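Local coordinates for protein D-aminopeptidase (Burkholderia sp. LK4, PDB 5TZB) that probably hydrolyses short peptides to release N-terminal beta-amino acids, acting as a beta-aminopeptidase of the S58 family of Ntn hydrolases, at residues R37-T42 against A201-A206; E71-A76 against F304-D309; W212-L217 against I264-P269; P272-R277 against V329-I334. One frame throughout, in Å; residues are numbered along the deposited sequence.

Contact 1 (R37-T42 against A201-A206); sequences RFNAIT and ASRVLA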
loop_
_atom_site.group_PDB
_atom_site.type_symbol
_atom_site.label_atom_id
_atom_site.label_comp_id
_atom_site.label_asym_id
_atom_site.label_seq_id
_atom_site.Cartn_x
_atom_site.Cartn_y
_atom_site.Cartn_z
ATOM N N ARG C 37 34.729 -7.009 -1.121
ATOM C CA ARG C 37 35.810 -7.863 -0.645
ATOM C C ARG C 37 35.371 -9.269 -0.208
ATOM O O ARG C 37 35.994 -10.265 -0.579
ATOM C CB ARG C 37 36.509 -7.188 0.527
ATOM C CG ARG C 37 37.575 -8.051 1.176
ATOM C CD ARG C 37 38.343 -7.249 2.206
ATOM N NE ARG C 37 39.074 -8.125 3.117
ATOM C CZ ARG C 37 39.571 -7.734 4.287
ATOM N NH1 ARG C 37 39.372 -6.493 4.715
ATOM N NH2 ARG C 37 40.234 -8.601 5.045
ATOM N N PHE C 38 34.312 -9.353 0.590
ATOM C CA PHE C 38 33.859 -10.659 1.066
ATOM C C PHE C 38 32.780 -11.264 0.169
ATOM O O PHE C 38 32.422 -12.441 0.323
ATOM C CB PHE C 38 33.328 -10.559 2.504
ATOM C CG PHE C 38 34.298 -9.948 3.472
ATOM C CD1 PHE C 38 35.497 -10.578 3.757
ATOM C CD2 PHE C 38 33.996 -8.757 4.116
ATOM C CE1 PHE C 38 36.391 -10.020 4.654
ATOM C CE2 PHE C 38 34.884 -8.189 5.013
ATOM C CZ PHE C 38 36.087 -8.825 5.283
ATOM N N ASN C 39 32.308 -10.467 -0.792
ATOM C CA ASN C 39 31.119 -10.802 -1.566
ATOM C C ASN C 39 30.000 -11.240 -0.626
ATOM O O ASN C 39 29.520 -12.376 -0.699
ATOM C CB ASN C 39 31.408 -11.887 -2.608
ATOM C CG ASN C 39 30.284 -12.014 -3.624
ATOM O OD1 ASN C 39 29.436 -11.122 -3.732
ATOM N ND2 ASN C 39 30.271 -13.111 -4.371
ATOM N N ALA C 40 29.635 -10.345 0.293
ATOM C CA ALA C 40 28.661 -10.653 1.333
ATOM C C ALA C 40 28.054 -9.364 1.861
ATOM O O ALA C 40 28.573 -8.281 1.600
ATOM C CB ALA C 40 29.317 -11.456 2.464
ATOM N N ILE C 41 26.963 -9.474 2.611
ATOM C CA ILE C 41 26.295 -8.294 3.149
ATOM C C ILE C 41 27.236 -7.536 4.100
ATOM O O ILE C 41 27.107 -6.325 4.286
ATOM C CB ILE C 41 24.969 -8.681 3.871
ATOM C CG1 ILE C 41 24.096 -7.440 4.133
ATOM C CG2 ILE C 41 25.260 -9.458 5.145
ATOM C CD1 ILE C 41 22.677 -7.763 4.570
ATOM N N THR C 42 28.216 -8.247 4.642
ATOM C CA THR C 42 29.201 -7.662 5.547
ATOM C C THR C 42 30.183 -6.707 4.847
ATOM O O THR C 42 30.977 -6.034 5.502
ATOM C CB THR C 42 29.972 -8.772 6.279
ATOM O OG1 THR C 42 30.465 -9.729 5.334
ATOM C CG2 THR C 42 29.038 -9.483 7.243
ATOM N N ALA C 201 25.754 -11.981 -0.952
ATOM C CA ALA C 201 26.563 -11.395 -2.022
ATOM C C ALA C 201 26.557 -9.875 -1.898
ATOM O O ALA C 201 25.756 -9.309 -1.152
ATOM C CB ALA C 201 26.045 -11.808 -3.406
ATOM N N SER C 202 27.454 -9.225 -2.630
ATOM C CA SER C 202 27.518 -7.774 -2.645
ATOM C C SER C 202 27.984 -7.221 -3.980
ATOM O O SER C 202 28.550 -7.944 -4.817
ATOM C CB SER C 202 28.445 -7.274 -1.535
ATOM O OG SER C 202 29.787 -7.601 -1.835
ATOM N N ARG C 203 27.751 -5.926 -4.164
ATOM C CA ARG C 203 28.231 -5.192 -5.328
ATOM C C ARG C 203 28.755 -3.835 -4.877
ATOM O O ARG C 203 28.173 -3.194 -3.987
ATOM C CB ARG C 203 27.111 -5.005 -6.353
ATOM C CG ARG C 203 26.616 -6.278 -7.005
ATOM C CD ARG C 203 27.631 -6.855 -7.971
ATOM N NE ARG C 203 27.109 -8.004 -8.716
ATOM C CZ ARG C 203 27.156 -9.261 -8.287
ATOM N NH1 ARG C 203 27.704 -9.543 -7.109
ATOM N NH2 ARG C 203 26.661 -10.246 -9.036
ATOM N N VAL C 204 29.836 -3.385 -5.502
ATOM C CA VAL C 204 30.387 -2.069 -5.209
ATOM C C VAL C 204 30.226 -1.190 -6.441
ATOM O O VAL C 204 30.659 -1.565 -7.524
ATOM C CB VAL C 204 31.892 -2.146 -4.835
ATOM C CG1 VAL C 204 32.451 -0.753 -4.571
ATOM C CG2 VAL C 204 32.120 -3.051 -3.623
ATOM N N LEU C 205 29.624 -0.020 -6.287
ATOM C CA LEU C 205 29.491 0.894 -7.419
ATOM C C LEU C 205 30.815 1.592 -7.683
ATOM O O LEU C 205 31.659 1.710 -6.790
ATOM C CB LEU C 205 28.409 1.940 -7.162
ATOM C CG LEU C 205 26.992 1.448 -6.899
ATOM C CD1 LEU C 205 25.961 2.577 -7.002
ATOM C CD2 LEU C 205 26.658 0.312 -7.824
ATOM N N ALA C 206 31.002 2.035 -8.919
ATOM C CA ALA C 206 32.195 2.800 -9.284
ATOM C C ALA C 206 32.180 4.186 -8.635
ATOM O O ALA C 206 31.137 4.671 -8.199
ATOM C CB ALA C 206 32.313 2.924 -10.796
#
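N39 reaches strand 201-204 through its side-chain carbonyl. With CG anti to the backbone N (chi1 -167°), OD1 is brought over the strand and accepts a hydrogen bond from the backbone, S202 N to N39 OD1 being 3.0 Å with an N-H...O angle of 161°. The same oxygen lies 3.5 Å from A201 CB, while the backbone carbonyl of N39 receives a CA-H...O contact from A201 CA at 3.4 Å to N39 O. The other end of the amide is satisfied too, N39 ND2 bonding to E347. Next, A40 brings its carbonyl against the strand, with A40 O 3.3 Å from S202 CB. S202 OG is held by D43, which also accepts from A40 N, tying the loop and the strand to one carboxylate. At I41 contact fades to its N, 4.0 Å from A201 O. R203 curls back, NH1 donating to S202 O at 2.9 Å from above the carbonyl plane, while salt bridges tie it to E343 and E347. Residues 39-41 run at 99° to residues 201-203, and the loop goes on into strand 48-56. I41 packs on V49 and strand 260-266, and helix 331-355 supplies the acids that hold N39 and R203.

Contact 2 (E71-A76 against F304-D309); sequences EPRAGA and FATGND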
loop_
_atom_site.group_PDB
_atom_site.type_symbol
_atom_site.label_atom_id
_atom_site.label_comp_id
_atom_site.label_asym_id
_atom_site.label_seq_id
_atom_site.Cartn_x
_atom_site.Cartn_y
_atom_site.Cartn_z
ATOM N N GLU C 71 23.242 -7.729 12.441
ATOM C CA GLU C 71 23.371 -6.454 13.146
ATOM C C GLU C 71 23.579 -5.376 12.091
ATOM O O GLU C 71 24.507 -5.484 11.288
ATOM C CB GLU C 71 24.536 -6.462 14.141
ATOM C CG GLU C 71 24.396 -7.457 15.282
ATOM C CD GLU C 71 23.471 -6.975 16.400
ATOM O OE1 GLU C 71 22.767 -5.950 16.229
ATOM O OE2 GLU C 71 23.476 -7.616 17.474
ATOM N N PRO C 72 22.689 -4.367 12.046
ATOM C CA PRO C 72 22.829 -3.330 11.026
ATOM C C PRO C 72 23.992 -2.359 11.280
ATOM O O PRO C 72 24.383 -1.663 10.346
ATOM C CB PRO C 72 21.490 -2.588 11.101
ATOM C CG PRO C 72 21.045 -2.787 12.511
ATOM C CD PRO C 72 21.473 -4.168 12.864
ATOM N N ARG C 73 24.499 -2.295 12.511
ATOM C CA ARG C 73 25.559 -1.350 12.888
ATOM C C ARG C 73 26.732 -2.043 13.575
ATOM O O ARG C 73 26.633 -3.208 13.978
ATOM C CB ARG C 73 25.018 -0.260 13.824
ATOM C CG ARG C 73 23.926 0.631 13.242
ATOM C CD ARG C 73 24.487 1.639 12.245
ATOM N NE ARG C 73 23.520 2.685 11.935
ATOM C CZ ARG C 73 23.710 3.634 11.020
ATOM N NH1 ARG C 73 24.829 3.660 10.311
ATOM N NH2 ARG C 73 22.772 4.546 10.800
ATOM N N ALA C 74 27.846 -1.323 13.709
ATOM C CA ALA C 74 28.999 -1.847 14.430
ATOM C C ALA C 74 28.651 -2.014 15.905
ATOM O O ALA C 74 29.151 -2.924 16.567
ATOM C CB ALA C 74 30.220 -0.925 14.261
ATOM N N GLY C 75 27.819 -1.109 16.419
ATOM C CA GLY C 75 27.340 -1.191 17.787
ATOM C C GLY C 75 25.848 -1.464 17.873
ATOM O O GLY C 75 25.242 -2.020 16.949
ATOM N N ALA C 76 25.241 -1.028 18.971
ATOM C CA ALA C 76 23.828 -1.285 19.209
ATOM C C ALA C 76 22.920 -0.549 18.216
ATOM O O ALA C 76 23.042 0.654 18.015
ATOM C CB ALA C 76 23.470 -0.909 20.636
ATOM N N PHE C 304 17.734 -1.858 4.281
ATOM C CA PHE C 304 18.127 -0.754 5.163
ATOM C C PHE C 304 19.411 -0.081 4.677
ATOM O O PHE C 304 20.253 -0.697 4.007
ATOM C CB PHE C 304 18.263 -1.220 6.623
ATOM C CG PHE C 304 19.447 -2.124 6.893
ATOM C CD1 PHE C 304 20.684 -1.600 7.266
ATOM C CD2 PHE C 304 19.306 -3.504 6.827
ATOM C CE1 PHE C 304 21.762 -2.432 7.522
ATOM C CE2 PHE C 304 20.379 -4.341 7.088
ATOM C CZ PHE C 304 21.615 -3.800 7.435
ATOM N N ALA C 305 19.553 1.193 5.031
ATOM C CA ALA C 305 20.685 1.992 4.594
ATOM C C ALA C 305 21.451 2.531 5.802
ATOM O O ALA C 305 20.843 2.926 6.800
ATOM C CB ALA C 305 20.203 3.134 3.706
ATOM N N THR C 306 22.782 2.569 5.706
ATOM C CA THR C 306 23.609 3.031 6.827
ATOM C C THR C 306 24.185 4.425 6.596
ATOM O O THR C 306 24.801 4.993 7.498
ATOM C CB THR C 306 24.765 2.052 7.114
ATOM O OG1 THR C 306 25.615 1.967 5.962
ATOM C CG2 THR C 306 24.231 0.651 7.436
ATOM N N GLY C 307 23.951 4.986 5.406
ATOM C CA GLY C 307 24.534 6.256 4.995
ATOM C C GLY C 307 24.213 7.441 5.879
ATOM O O GLY C 307 25.066 8.291 6.144
ATOM N N ASN C 308 22.970 7.516 6.334
ATOM C CA ASN C 308 22.601 8.502 7.340
ATOM C C ASN C 308 22.768 7.923 8.740
ATOM O O ASN C 308 22.252 6.849 9.032
ATOM C CB ASN C 308 21.165 8.982 7.103
ATOM C CG ASN C 308 21.048 9.867 5.878
ATOM O OD1 ASN C 308 21.520 11.009 5.870
ATOM N ND2 ASN C 308 20.458 9.336 4.823
ATOM N N ASP C 309 23.569 8.570 9.582
ATOM C CA ASP C 309 23.676 8.118 10.970
ATOM C C ASP C 309 23.396 9.290 11.888
ATOM O O ASP C 309 23.088 10.383 11.424
ATOM C CB ASP C 309 25.033 7.454 11.254
ATOM C CG ASP C 309 26.228 8.402 11.109
ATOM O OD1 ASP C 309 27.374 7.890 11.089
ATOM O OD2 ASP C 309 26.047 9.633 10.999
#
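The guanidinium of R73 clasps two backbone carbonyls of the turn that follows strand 298-305. R73 NH1 donates to T306 O at 3.1 Å, arriving in the carbonyl plane on a lone pair, with an N-H...O angle of 148°. R73 NH2 donates to N308 O at 2.9 Å, and this acceptor lies almost exactly in the guanidinium plane. The grip is extended by the group's own loop, since R73 NE bonds to S80 O and NH2 also to P81 O; four main-chain oxygens therefore fix the rotation of the planar group. A bend at the second torsion (chi2 -75°) swings the end of the chain over to the turn.

D309 adds only flanking contact. Its CB lies 3.7 Å from R73 NH2, but the carboxylate stands apart, D309 OD1 being 5.0 Å from R73 NH1, so any charge attraction is probably modest.

P72 and R73 follow strand 63-71 of a five-stranded sheet, whereas 304-305 closes strand 298-305 of a separate mixed sheet. The contact thus bridges the two sheets, consistent with the layered alpha-beta-beta-alpha architecture of Ntn hydrolases.

Beneath the polar grip, the methyl of T306 slips against the proline carbonyl, CG2 3.7 Å from P72 O. Deeper still, P72 CB makes an off-centre CH-pi contact with the F304 ring, 4.1 Å from its centroid and 30° off the normal. L107 packs on both residues, and A265 and A84 touch F304.

Contact 3 (W212-L217 against I264-P269); sequences WTVGAL and IATDAP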
loop_
_atom_site.group_PDB
_atom_site.type_symbol
_atom_site.label_atom_id
_atom_site.label_comp_id
_atom_site.label_asym_id
_atom_site.label_seq_id
_atom_site.Cartn_x
_atom_site.Cartn_y
_atom_site.Cartn_z
ATOM N N TRP C 212 29.095 3.553 -3.595
ATOM C CA TRP C 212 28.388 2.821 -2.547
ATOM C C TRP C 212 28.422 1.298 -2.715
ATOM O O TRP C 212 28.588 0.767 -3.819
ATOM C CB TRP C 212 26.937 3.293 -2.467
ATOM C CG TRP C 212 26.838 4.749 -2.201
ATOM C CD1 TRP C 212 27.350 5.419 -1.129
ATOM C CD2 TRP C 212 26.212 5.728 -3.031
ATOM N NE1 TRP C 212 27.070 6.761 -1.231
ATOM C CE2 TRP C 212 26.376 6.980 -2.393
ATOM C CE3 TRP C 212 25.511 5.670 -4.245
ATOM C CZ2 TRP C 212 25.866 8.158 -2.923
ATOM C CZ3 TRP C 212 25.011 6.841 -4.778
ATOM C CH2 TRP C 212 25.188 8.078 -4.115
ATOM N N THR C 213 28.280 0.604 -1.589
ATOM C CA THR C 213 28.202 -0.848 -1.567
ATOM C C THR C 213 26.763 -1.299 -1.300
ATOM O O THR C 213 26.061 -0.694 -0.486
ATOM C CB THR C 213 29.118 -1.429 -0.494
ATOM O OG1 THR C 213 30.471 -1.056 -0.782
ATOM C CG2 THR C 213 28.995 -2.962 -0.432
ATOM N N VAL C 214 26.326 -2.323 -2.026
ATOM C CA VAL C 214 25.020 -2.952 -1.795
ATOM C C VAL C 214 25.225 -4.433 -1.498
ATOM O O VAL C 214 25.853 -5.149 -2.292
ATOM C CB VAL C 214 24.074 -2.796 -3.011
ATOM C CG1 VAL C 214 22.749 -3.481 -2.743
ATOM C CG2 VAL C 214 23.845 -1.345 -3.328
ATOM N N GLY C 215 24.726 -4.893 -0.353
ATOM C CA GLY C 215 24.844 -6.300 0.013
ATOM C C GLY C 215 23.488 -6.943 0.233
ATOM O O GLY C 215 22.527 -6.250 0.524
ATOM N N ALA C 216 23.404 -8.262 0.079
ATOM C CA ALA C 216 22.163 -8.987 0.340
ATOM C C ALA C 216 22.429 -10.259 1.130
ATOM O O ALA C 216 23.442 -10.940 0.916
ATOM C CB ALA C 216 21.433 -9.334 -0.978
ATOM N N LEU C 217 21.511 -10.592 2.031
ATOM C CA LEU C 217 21.563 -11.873 2.731
ATOM C C LEU C 217 20.193 -12.540 2.593
ATOM O O LEU C 217 19.171 -11.971 2.992
ATOM C CB LEU C 217 21.927 -11.687 4.211
ATOM C CG LEU C 217 22.114 -12.962 5.049
ATOM C CD1 LEU C 217 23.451 -13.571 4.732
ATOM C CD2 LEU C 217 22.004 -12.668 6.537
ATOM N N ILE C 264 18.454 -6.533 2.186
ATOM C CA ILE C 264 19.384 -5.746 1.390
ATOM C C ILE C 264 19.996 -4.663 2.270
ATOM O O ILE C 264 19.268 -3.954 2.966
ATOM C CB ILE C 264 18.672 -5.091 0.197
ATOM C CG1 ILE C 264 18.211 -6.168 -0.799
ATOM C CG2 ILE C 264 19.590 -4.068 -0.492
ATOM C CD1 ILE C 264 17.166 -5.648 -1.820
ATOM N N ALA C 265 21.321 -4.527 2.256
ATOM C CA ALA C 265 21.952 -3.421 2.989
ATOM C C ALA C 265 22.786 -2.552 2.053
ATOM O O ALA C 265 23.372 -3.037 1.067
ATOM C CB ALA C 265 22.818 -3.945 4.130
ATOM N N THR C 266 22.869 -1.267 2.373
ATOM C CA THR C 266 23.727 -0.373 1.601
ATOM C C THR C 266 24.246 0.750 2.462
ATOM O O THR C 266 23.561 1.187 3.392
ATOM C CB THR C 266 22.998 0.240 0.386
ATOM O OG1 THR C 266 23.925 1.019 -0.372
ATOM C CG2 THR C 266 21.844 1.144 0.821
ATOM N N ASP C 267 25.445 1.243 2.140
ATOM C CA ASP C 267 25.965 2.409 2.850
ATOM C C ASP C 267 25.606 3.701 2.128
ATOM O O ASP C 267 26.001 4.781 2.563
ATOM C CB ASP C 267 27.485 2.331 3.028
ATOM C CG ASP C 267 28.234 2.229 1.716
ATOM O OD1 ASP C 267 27.605 2.003 0.657
ATOM O OD2 ASP C 267 29.480 2.362 1.749
ATOM N N ALA C 268 24.842 3.590 1.044
ATOM C CA ALA C 268 24.280 4.774 0.403
ATOM C C ALA C 268 23.319 5.493 1.368
ATOM O O ALA C 268 22.640 4.850 2.158
ATOM C CB ALA C 268 23.561 4.389 -0.886
ATOM N N PRO C 269 23.294 6.834 1.336
ATOM C CA PRO C 269 22.359 7.569 2.204
ATOM C C PRO C 269 20.936 7.580 1.638
ATOM O O PRO C 269 20.549 8.536 0.979
ATOM C CB PRO C 269 22.946 8.981 2.242
ATOM C CG PRO C 269 23.672 9.111 0.917
ATOM C CD PRO C 269 24.230 7.731 0.629
HETATM O O HOH W 1 31.091 1.518 -0.295
#
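The indole of W212 lies against the backbone of A268, whose CA sits 3.6 Å from the centroid of the five-membered ring in a CH-pi contact. W212 CG is anti to the carbonyl carbon (chi1 -58°), which lays the ring along the residues leaving strand 264-266; A268 CB covers the same rings nearer their rim, and P269 CD reaches W212 NE1 at 3.5 Å.

Next to it, D267 folds back over its own backbone, CG between N and carbonyl carbon (chi1 59°). OD1 is thereby presented to the neighbouring strand and accepts from T213 N at 2.7 Å, on the syn side. D267 OD2 accepts a hydrogen bond from water 1, which in turn accepts one from T213 OG1.

In T266, OG1 donates to T213 O at 2.7 Å from above the carbonyl plane and accepts from A268 N at 3.1 Å, an ST turn.

Farther along, the strands are antiparallel, with G215 and A265 as a hydrogen-bonded pair. On the face covered by helix 331-355, V214 CG1 meets I264 CG2 at 3.9 Å.

Where the regular pairing ends, side chains therefore substitute for it. The D267 carboxylate stands in for a main-chain acceptor, and T213 O, gripped by T266 OG1 and weakly by D267 N, remains satisfied.

Contact 4 (P272-R277 against V329-I334); sequences PHQCTR and VNNDHI
Q274 points its extended side chain straight at the end of strand 323-329, where NE2 donates to V329 O at 2.8 Å. The bond is nearly straight (163°), and the acceptor lies in the plane of the Q274 amide. OE1 accepts from L271 N, so both ends of this amide are fixed and its orientation is unambiguous.

N331 presents its own amide obliquely, the two planes 63° apart. Q274 NE2 stays 3.7 Å from N331 OD1, and water 2 lies between the groups, accepting from Q274 NE2 at 3.2 Å; its approach to N331 OD1 is too short to be relied on. The guanidinium of R277 stands almost perpendicular to the N331 amide (89°), and its NH1 also donates to water 2, at 3.0 Å, with that water in the guanidinium plane. A second molecule, water 3, links H273 NE2 to N331 ND2, which donates to it at 3.2 Å.

I334 supplies the apolar side. CD1 touches Q274 CB at 3.9 Å, while CG2 lies 4.0 Å from R277 NH1.

R277 also salt-bridges E103 of the second subunit and D295 of the third. The contact sets the first turn of helix 272-289 against the start of helix 331-355, at the subunit interfaces. Just before the latter helix, V329 pairs antiparallel with a strand of the second subunit, carrying the beta structure across the boundary.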
loop_
_atom_site.group_PDB
_atom_site.type_symbol
_atom_site.label_atom_id
_atom_site.label_comp_id
_atom_site.label_asym_id
_atom_site.label_seq_id
_atom_site.Cartn_x
_atom_site.Cartn_y
_atom_site.Cartn_z
ATOM N N PRO C 272 13.789 6.705 3.857
ATOM C CA PRO C 272 12.814 5.608 3.975
ATOM C C PRO C 272 12.116 5.262 2.648
ATOM O O PRO C 272 12.115 4.089 2.290
ATOM C CB PRO C 272 11.816 6.145 5.007
ATOM C CG PRO C 272 12.683 6.956 5.916
ATOM C CD PRO C 272 13.696 7.630 5.002
ATOM N N HIS C 273 11.621 6.239 1.893
ATOM C CA HIS C 273 10.904 5.919 0.655
ATOM C C HIS C 273 11.834 5.294 -0.388
ATOM O O HIS C 273 11.385 4.513 -1.234
ATOM C CB HIS C 273 10.202 7.164 0.084
ATOM C CG HIS C 273 11.084 8.064 -0.739
ATOM N ND1 HIS C 273 11.891 9.030 -0.178
ATOM C CD2 HIS C 273 11.215 8.199 -2.082
ATOM C CE1 HIS C 273 12.507 9.704 -1.137
ATOM N NE2 HIS C 273 12.121 9.216 -2.301
ATOM N N GLN C 274 13.124 5.602 -0.303
ATOM C CA GLN C 274 14.116 5.060 -1.244
ATOM C C GLN C 274 14.504 3.629 -0.868
ATOM O O GLN C 274 14.875 2.821 -1.722
ATOM C CB GLN C 274 15.359 5.961 -1.291
ATOM C CG GLN C 274 15.056 7.398 -1.708
ATOM C CD GLN C 274 16.326 8.236 -1.840
ATOM O OE1 GLN C 274 17.099 8.357 -0.892
ATOM N NE2 GLN C 274 16.541 8.809 -3.016
ATOM N N CYS C 275 14.465 3.329 0.422
ATOM C CA CYS C 275 14.686 1.962 0.879
ATOM C C CYS C 275 13.560 1.028 0.398
ATOM O O CYS C 275 13.794 -0.141 0.100
ATOM C CB CYS C 275 14.809 1.935 2.395
ATOM S SG CYS C 275 16.348 2.686 3.053
ATOM N N THR C 276 12.338 1.548 0.348
ATOM C CA THR C 276 11.197 0.791 -0.186
ATOM C C THR C 276 11.433 0.461 -1.655
ATOM O O THR C 276 11.191 -0.669 -2.108
ATOM C CB THR C 276 9.882 1.578 -0.035
ATOM O OG1 THR C 276 9.708 1.910 1.343
ATOM C CG2 THR C 276 8.663 0.747 -0.510
ATOM N N ARG C 277 11.904 1.457 -2.404
ATOM C CA ARG C 277 12.209 1.246 -3.809
ATOM C C ARG C 277 13.285 0.175 -3.967
ATOM O O ARG C 277 13.168 -0.743 -4.793
ATOM C CB ARG C 277 12.648 2.556 -4.463
ATOM C CG ARG C 277 11.635 3.684 -4.291
ATOM C CD ARG C 277 12.060 4.924 -5.056
ATOM N NE ARG C 277 11.919 4.704 -6.499
ATOM C CZ ARG C 277 12.499 5.441 -7.445
ATOM N NH1 ARG C 277 13.286 6.463 -7.112
ATOM N NH2 ARG C 277 12.320 5.141 -8.729
ATOM N N VAL C 329 20.221 10.212 -1.679
ATOM C CA VAL C 329 20.799 9.874 -2.968
ATOM C C VAL C 329 19.882 10.509 -4.000
ATOM O O VAL C 329 18.665 10.381 -3.903
ATOM C CB VAL C 329 20.907 8.325 -3.177
ATOM C CG1 VAL C 329 21.289 7.968 -4.626
ATOM C CG2 VAL C 329 21.915 7.709 -2.192
ATOM N N ASN C 330 20.443 11.245 -4.949
ATOM C CA ASN C 330 19.637 11.819 -6.020
ATOM C C ASN C 330 19.139 10.727 -6.954
ATOM O O ASN C 330 19.845 9.727 -7.173
ATOM C CB ASN C 330 20.440 12.890 -6.777
ATOM C CG ASN C 330 20.592 14.169 -5.949
ATOM O OD1 ASN C 330 19.638 14.603 -5.309
ATOM N ND2 ASN C 330 21.800 14.719 -5.888
ATOM N N ASN C 331 17.932 10.909 -7.498
ATOM C CA ASN C 331 17.285 9.833 -8.241
ATOM C C ASN C 331 18.038 9.457 -9.507
ATOM O O ASN C 331 17.902 8.323 -9.996
ATOM C CB ASN C 331 15.832 10.195 -8.564
ATOM C CG ASN C 331 14.915 10.116 -7.333
ATOM O OD1 ASN C 331 15.178 9.365 -6.392
ATOM N ND2 ASN C 331 13.850 10.901 -7.334
ATOM N N ASP C 332 18.870 10.365 -10.020
ATOM C CA ASP C 332 19.682 10.007 -11.174
ATOM C C ASP C 332 20.907 9.190 -10.770
ATOM O O ASP C 332 21.722 8.835 -11.624
ATOM C CB ASP C 332 20.110 11.239 -11.985
ATOM C CG ASP C 332 20.899 12.268 -11.167
ATOM O OD1 ASP C 332 21.300 12.009 -10.009
ATOM O OD2 ASP C 332 21.133 13.357 -11.729
ATOM N N HIS C 333 21.036 8.895 -9.478
ATOM C CA HIS C 333 22.089 7.988 -9.001
ATOM C C HIS C 333 21.493 6.710 -8.414
ATOM O O HIS C 333 22.231 5.780 -8.054
ATOM C CB HIS C 333 22.984 8.653 -7.941
ATOM C CG HIS C 333 24.031 9.559 -8.514
ATOM N ND1 HIS C 333 23.733 10.782 -9.079
ATOM C CD2 HIS C 333 25.369 9.397 -8.648
ATOM C CE1 HIS C 333 24.847 11.349 -9.504
ATOM N NE2 HIS C 333 25.854 10.527 -9.265
ATOM N N ILE C 334 20.168 6.631 -8.343
ATOM C CA ILE C 334 19.590 5.489 -7.640
ATOM C C ILE C 334 19.479 4.229 -8.520
ATOM O O ILE C 334 19.463 3.121 -7.983
ATOM C CB ILE C 334 18.184 5.828 -7.040
ATOM C CG1 ILE C 334 17.830 4.870 -5.892
ATOM C CG2 ILE C 334 17.114 5.825 -8.100
ATOM C CD1 ILE C 334 16.736 5.397 -4.910
HETATM O O HOH W 2 13.846 8.114 -4.641
HETATM O O HOH W 3 12.340 11.088 -4.552
#

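Contact 3 lies between the others in the fold. Its centre is about 8 Å from that of contact 1, about 10 Å from that of contact 2 and about 12 Å from that of contact 4. Strand pairing makes the first two connections: R203 N lies 2.8 Å from V214 O, and T306 N lies 2.8 Å from T266 O, so contacts 1, 3 and 2 follow one another across the same sheet. Contact 4 joins at the end of the strands, with P269 O 3.2 Å from V329 N, and shares the second subunit's interface with contact 3. A bound calcium ion lies on this side, about 6 Å from the side chain of Q274, about 9 Å from that of N308 and about 12 Å from that of P269.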